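Local coordinates for ferulic acid esterase, AmCE1/Fae1A (Anaeromyces mucronatus, PDB 5CXX), which probably hydrolyses feruloyl esters as a carbohydrate esterase family 1 enzyme of alpha/beta-hydrolase fold, and binds ferulic acid, at residues I96-T108 / E117-L129. Residues are numbered along the deposited sequence; the frame is centred on the assembly and turned at random.
Sequences IVLPDVYAPKPGT and EYYKGYDNFINEL. With FER (3-(4-hydroxy-3-methoxyphenyl)-2-propenoic acid), chain D.
Y102 lays its ring between Y118 and P104. CE1 of Y118 sits over the centre of one face, and CD of P104 over the other. The Y102 and Y118 rings meet obliquely, their planes at 40°, and Y122 joins them in an aromatic cluster. With chi1 at 180°, the Y102 ring swings away from its own backbone N and runs along helix 116-123. There CE1 of Y102 lies 3.5 Å from CA of G121, where a side chain would clash. The Y102 hydroxyl bonds to V110 N and to a water shared with the T108 and E117 carbonyls.

CG1 of V101 touches Y122 and also lies off-centre over the F125 ring, 3.8 Å from F125 CG. P99 CB reaches F125 CZ at 3.5 Å.

The backbone of A103 is held twice. Its N donates to G121 O at 3.0 Å. Its O takes a nearly straight bond from N124 ND2 at 2.9 Å. N124 OD1 accepts from K105 NZ and N127 ND2, which come from opposite faces of the amide. With an alanine here, A103 O would probably lose its side-chain donor, and K105 NZ and N127 ND2 the acceptor they share.

On the ligand side Y119 covers the ferulic acid methoxy group. Strand 95-99 lies between strands 38-45 and 58-62 in the alpha/beta-hydrolase sheet. Its following loop packs on helices 116-123 and 125-140, while F125 and Y122 also touch helix 157-168.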
loop_
_atom_site.group_PDB
_atom_site.type_symbol
_atom_site.label_atom_id
_atom_site.label_comp_id
_atom_site.label_asym_id
_atom_site.label_seq_id
_atom_site.Cartn_x
_atom_site.Cartn_y
_atom_site.Cartn_z
ATOM N N ILE A 96 0.506 10.254 -5.946
ATOM C CA ILE A 96 0.892 8.884 -5.601
ATOM C C ILE A 96 2.385 8.893 -5.259
ATOM O O ILE A 96 3.210 9.456 -6.007
ATOM C CB ILE A 96 0.663 7.939 -6.808
ATOM C CG1 ILE A 96 -0.825 7.931 -7.238
ATOM C CG2 ILE A 96 1.130 6.452 -6.430
ATOM C CD1 ILE A 96 -0.904 7.240 -8.624
ATOM N N VAL A 97 2.728 8.320 -4.106
ATOM C CA VAL A 97 4.136 8.215 -3.674
ATOM C C VAL A 97 4.526 6.744 -3.605
ATOM O O VAL A 97 3.829 5.948 -2.978
ATOM C CB VAL A 97 4.328 8.908 -2.300
ATOM C CG1 VAL A 97 5.810 8.736 -1.773
ATOM C CG2 VAL A 97 3.953 10.430 -2.393
ATOM N N LEU A 98 5.636 6.397 -4.245
ATOM C CA LEU A 98 6.181 5.009 -4.192
ATOM C C LEU A 98 7.482 5.065 -3.398
ATOM O O LEU A 98 8.550 5.451 -3.922
ATOM C CB LEU A 98 6.463 4.440 -5.581
ATOM C CG LEU A 98 5.351 4.599 -6.619
ATOM C CD1 LEU A 98 5.784 3.912 -7.942
ATOM C CD2 LEU A 98 4.037 4.007 -6.061
ATOM N N PRO A 99 7.433 4.702 -2.115
ATOM C CA PRO A 99 8.666 4.711 -1.311
ATOM C C PRO A 99 9.535 3.483 -1.596
ATOM O O PRO A 99 9.102 2.504 -2.186
ATOM C CB PRO A 99 8.172 4.637 0.140
ATOM C CG PRO A 99 6.678 5.064 0.055
ATOM C CD PRO A 99 6.232 4.446 -1.284
ATOM N N ASP A 100 10.784 3.611 -1.129
ATOM C CA ASP A 100 11.605 2.425 -0.857
ATOM C C ASP A 100 11.277 1.972 0.553
ATOM O O ASP A 100 11.483 2.734 1.520
ATOM C CB ASP A 100 13.081 2.832 -1.007
ATOM C CG ASP A 100 14.048 1.718 -0.615
ATOM O OD1 ASP A 100 13.595 0.638 -0.161
ATOM O OD2 ASP A 100 15.287 1.980 -0.797
ATOM N N VAL A 101 10.632 0.817 0.676
ATOM C CA VAL A 101 10.043 0.391 1.953
ATOM C C VAL A 101 11.086 -0.248 2.880
ATOM O O VAL A 101 10.841 -0.385 4.081
ATOM C CB VAL A 101 8.893 -0.629 1.701
ATOM C CG1 VAL A 101 8.123 -0.977 3.033
ATOM C CG2 VAL A 101 7.955 0.011 0.687
ATOM N N TYR A 102 12.261 -0.567 2.333
ATOM C CA TYR A 102 13.269 -1.239 3.191
ATOM C C TYR A 102 14.087 -0.150 3.867
ATOM O O TYR A 102 14.992 0.455 3.276
ATOM C CB TYR A 102 14.157 -2.178 2.352
ATOM C CG TYR A 102 15.201 -2.875 3.224
ATOM C CD1 TYR A 102 14.775 -3.637 4.335
ATOM C CD2 TYR A 102 16.570 -2.724 2.975
ATOM C CE1 TYR A 102 15.718 -4.214 5.166
ATOM C CE2 TYR A 102 17.537 -3.332 3.814
ATOM C CZ TYR A 102 17.103 -4.059 4.901
ATOM O OH TYR A 102 18.038 -4.647 5.685
ATOM N N ALA A 103 13.745 0.117 5.142
ATOM C CA ALA A 103 14.327 1.251 5.866
ATOM C C ALA A 103 14.977 0.835 7.176
ATOM O O ALA A 103 14.547 1.225 8.248
ATOM C CB ALA A 103 13.187 2.302 6.137
ATOM N N PRO A 104 16.036 0.042 7.130
ATOM C CA PRO A 104 16.700 -0.433 8.348
ATOM C C PRO A 104 17.423 0.676 9.091
ATOM O O PRO A 104 18.039 1.591 8.477
ATOM C CB PRO A 104 17.750 -1.463 7.795
ATOM C CG PRO A 104 18.084 -0.846 6.393
ATOM C CD PRO A 104 16.694 -0.408 5.888
ATOM N N LYS A 105 17.421 0.565 10.428
ATOM C CA LYS A 105 18.288 1.370 11.290
ATOM C C LYS A 105 19.757 1.107 10.923
ATOM O O LYS A 105 20.056 -0.023 10.586
ATOM C CB LYS A 105 18.046 0.984 12.744
ATOM C CG LYS A 105 16.575 1.176 13.177
ATOM C CD LYS A 105 16.456 0.770 14.668
ATOM C CE LYS A 105 15.532 1.729 15.449
ATOM N NZ LYS A 105 14.085 1.642 15.070
ATOM N N PRO A 106 20.674 2.068 11.073
ATOM C CA PRO A 106 22.093 1.719 10.803
ATOM C C PRO A 106 22.589 0.567 11.624
ATOM O O PRO A 106 22.223 0.418 12.814
ATOM C CB PRO A 106 22.886 2.978 11.203
ATOM C CG PRO A 106 21.900 4.043 11.101
ATOM C CD PRO A 106 20.511 3.508 11.347
ATOM N N GLY A 107 23.410 -0.267 10.992
ATOM C CA GLY A 107 23.971 -1.440 11.629
ATOM C C GLY A 107 23.065 -2.643 11.370
ATOM O O GLY A 107 23.509 -3.784 11.648
ATOM N N THR A 108 21.874 -2.450 10.796
ATOM C CA THR A 108 20.989 -3.597 10.620
ATOM C C THR A 108 20.630 -3.868 9.191
ATOM O O THR A 108 19.829 -4.779 8.932
ATOM C CB THR A 108 19.695 -3.469 11.404
ATOM O OG1 THR A 108 18.861 -2.474 10.794
ATOM C CG2 THR A 108 20.007 -3.062 12.799
ATOM N N GLU A 117 15.883 -10.925 10.071
ATOM C CA GLU A 117 16.642 -9.686 10.122
ATOM C C GLU A 117 16.328 -8.788 8.959
ATOM O O GLU A 117 16.234 -7.582 9.130
ATOM C CB GLU A 117 18.158 -10.001 10.159
ATOM C CG GLU A 117 18.994 -8.731 10.392
ATOM C CD GLU A 117 18.715 -8.054 11.743
ATOM O OE1 GLU A 117 18.268 -8.749 12.692
ATOM O OE2 GLU A 117 18.976 -6.838 11.865
ATOM N N TYR A 118 16.137 -9.349 7.768
ATOM C CA TYR A 118 15.764 -8.482 6.636
ATOM C C TYR A 118 14.343 -7.875 6.828
ATOM O O TYR A 118 14.072 -6.696 6.538
ATOM C CB TYR A 118 15.882 -9.281 5.292
ATOM C CG TYR A 118 15.551 -8.462 4.056
ATOM C CD1 TYR A 118 16.357 -7.366 3.695
ATOM C CD2 TYR A 118 14.516 -8.840 3.203
ATOM C CE1 TYR A 118 16.040 -6.617 2.574
ATOM C CE2 TYR A 118 14.218 -8.126 2.063
ATOM C CZ TYR A 118 14.987 -6.998 1.753
ATOM O OH TYR A 118 14.640 -6.257 0.618
ATOM N N TYR A 119 13.404 -8.687 7.367
ATOM C CA TYR A 119 12.080 -8.135 7.598
ATOM C C TYR A 119 12.054 -6.919 8.501
ATOM O O TYR A 119 11.148 -6.075 8.328
ATOM C CB TYR A 119 11.186 -9.231 8.218
ATOM C CG TYR A 119 11.130 -10.546 7.472
ATOM C CD1 TYR A 119 11.338 -10.653 6.087
ATOM C CD2 TYR A 119 10.793 -11.714 8.168
ATOM C CE1 TYR A 119 11.283 -11.876 5.445
ATOM C CE2 TYR A 119 10.693 -12.928 7.497
ATOM C CZ TYR A 119 10.938 -12.997 6.156
ATOM O OH TYR A 119 10.892 -14.227 5.527
ATOM N N LYS A 120 12.957 -6.873 9.491
ATOM C CA LYS A 120 12.955 -5.738 10.448
ATOM C C LYS A 120 13.019 -4.375 9.741
ATOM O O LYS A 120 12.476 -3.384 10.225
ATOM C CB LYS A 120 14.131 -5.844 11.415
ATOM C CG LYS A 120 13.927 -7.032 12.409
ATOM C CD LYS A 120 15.161 -7.078 13.309
ATOM C CE LYS A 120 15.099 -8.313 14.249
ATOM N NZ LYS A 120 16.391 -8.427 14.977
ATOM N N GLY A 121 13.723 -4.315 8.605
ATOM C CA GLY A 121 13.804 -3.065 7.847
ATOM C C GLY A 121 12.486 -2.611 7.250
ATOM O O GLY A 121 12.221 -1.390 7.182
ATOM N N TYR A 122 11.624 -3.559 6.914
ATOM C CA TYR A 122 10.288 -3.225 6.482
ATOM C C TYR A 122 9.435 -2.784 7.673
ATOM O O TYR A 122 8.615 -1.847 7.575
ATOM C CB TYR A 122 9.598 -4.462 5.757
ATOM C CG TYR A 122 10.221 -4.673 4.393
ATOM C CD1 TYR A 122 11.468 -5.298 4.265
ATOM C CD2 TYR A 122 9.523 -4.229 3.228
ATOM C CE1 TYR A 122 12.057 -5.437 2.969
ATOM C CE2 TYR A 122 10.108 -4.395 1.943
ATOM C CZ TYR A 122 11.348 -4.951 1.852
ATOM O OH TYR A 122 11.937 -5.105 0.584
ATOM N N ASP A 123 9.607 -3.488 8.794
ATOM C CA ASP A 123 8.869 -3.072 10.005
ATOM C C ASP A 123 9.211 -1.645 10.379
ATOM O O ASP A 123 8.344 -0.860 10.818
ATOM C CB ASP A 123 9.195 -3.979 11.203
ATOM C CG ASP A 123 8.910 -5.459 10.938
ATOM O OD1 ASP A 123 8.046 -5.709 10.058
ATOM O OD2 ASP A 123 9.521 -6.294 11.631
ATOM N N ASN A 124 10.470 -1.244 10.180
ATOM C CA ASN A 124 10.895 0.073 10.586
ATOM C C ASN A 124 10.355 1.167 9.689
ATOM O O ASN A 124 10.484 2.367 10.006
ATOM C CB ASN A 124 12.461 0.122 10.608
ATOM C CG ASN A 124 12.970 1.246 11.454
ATOM O OD1 ASN A 124 12.483 1.459 12.588
ATOM N ND2 ASN A 124 14.016 1.927 10.972
ATOM N N PHE A 125 9.745 0.782 8.573
ATOM C CA PHE A 125 9.160 1.738 7.663
ATOM C C PHE A 125 8.050 2.568 8.337
ATOM O O PHE A 125 7.831 3.707 7.912
ATOM C CB PHE A 125 8.588 1.034 6.404
ATOM C CG PHE A 125 8.141 2.050 5.366
ATOM C CD1 PHE A 125 9.100 2.782 4.656
ATOM C CD2 PHE A 125 6.797 2.314 5.151
ATOM C CE1 PHE A 125 8.711 3.785 3.764
ATOM C CE2 PHE A 125 6.412 3.277 4.271
ATOM C CZ PHE A 125 7.360 4.022 3.540
ATOM N N ILE A 126 7.439 2.045 9.404
ATOM C CA ILE A 126 6.468 2.891 10.126
ATOM C C ILE A 126 7.129 4.191 10.600
ATOM O O ILE A 126 6.548 5.265 10.490
ATOM C CB ILE A 126 5.824 2.121 11.294
ATOM C CG1 ILE A 126 4.698 2.972 11.931
ATOM C CG2 ILE A 126 6.872 1.780 12.408
ATOM C CD1 ILE A 126 3.837 2.088 12.900
ATOM N N ASN A 127 8.391 4.144 11.002
ATOM C CA ASN A 127 9.094 5.324 11.431
ATOM C C ASN A 127 9.525 6.210 10.232
ATOM O O ASN A 127 9.394 7.440 10.284
ATOM C CB ASN A 127 10.332 4.932 12.283
ATOM C CG ASN A 127 9.893 4.221 13.549
ATOM O OD1 ASN A 127 9.020 4.763 14.239
ATOM N ND2 ASN A 127 10.373 2.997 13.810
ATOM N N GLU A 128 9.984 5.559 9.156
ATOM C CA GLU A 128 10.354 6.295 7.913
ATOM C C GLU A 128 9.157 7.067 7.379
ATOM O O GLU A 128 9.277 8.254 7.073
ATOM C CB GLU A 128 10.852 5.297 6.838
ATOM C CG GLU A 128 11.230 5.975 5.493
ATOM C CD GLU A 128 12.447 6.898 5.660
ATOM O OE1 GLU A 128 13.161 6.810 6.692
ATOM O OE2 GLU A 128 12.676 7.737 4.759
ATOM N N LEU A 129 7.997 6.408 7.359
ATOM C CA LEU A 129 6.820 7.068 6.770
ATOM C C LEU A 129 6.405 8.278 7.648
ATOM O O LEU A 129 6.178 9.382 7.151
ATOM C CB LEU A 129 5.690 6.029 6.613
ATOM C CG LEU A 129 4.383 6.691 6.078
ATOM C CD1 LEU A 129 4.537 7.130 4.625
ATOM C CD2 LEU A 129 3.213 5.656 6.212
HETATM C C4 FER D . 7.453 -14.892 4.137
HETATM C C5 FER D . 7.115 -15.203 2.788
HETATM C C6 FER D . 6.967 -14.195 1.881
HETATM C C3 FER D . 7.538 -13.540 4.516
HETATM C C2 FER D . 7.419 -12.515 3.615
HETATM C C1 FER D . 7.113 -12.832 2.304
HETATM C C10 FER D . 7.691 -12.009 6.225
HETATM C C7 FER D . 7.006 -11.714 1.324
HETATM C C8 FER D . 7.047 -11.862 -0.011
HETATM C C9 FER D . 6.922 -10.615 -0.884
HETATM O O1 FER D . 6.807 -9.446 -0.400
HETATM O O2 FER D . 6.970 -10.764 -2.134
HETATM O O4 FER D . 7.623 -15.812 5.127
HETATM O O3 FER D . 7.826 -13.372 5.838
HETATM O O HOH W 1 17.076 -5.194 8.148
HETATM O O HOH W 2 14.670 3.963 13.484
#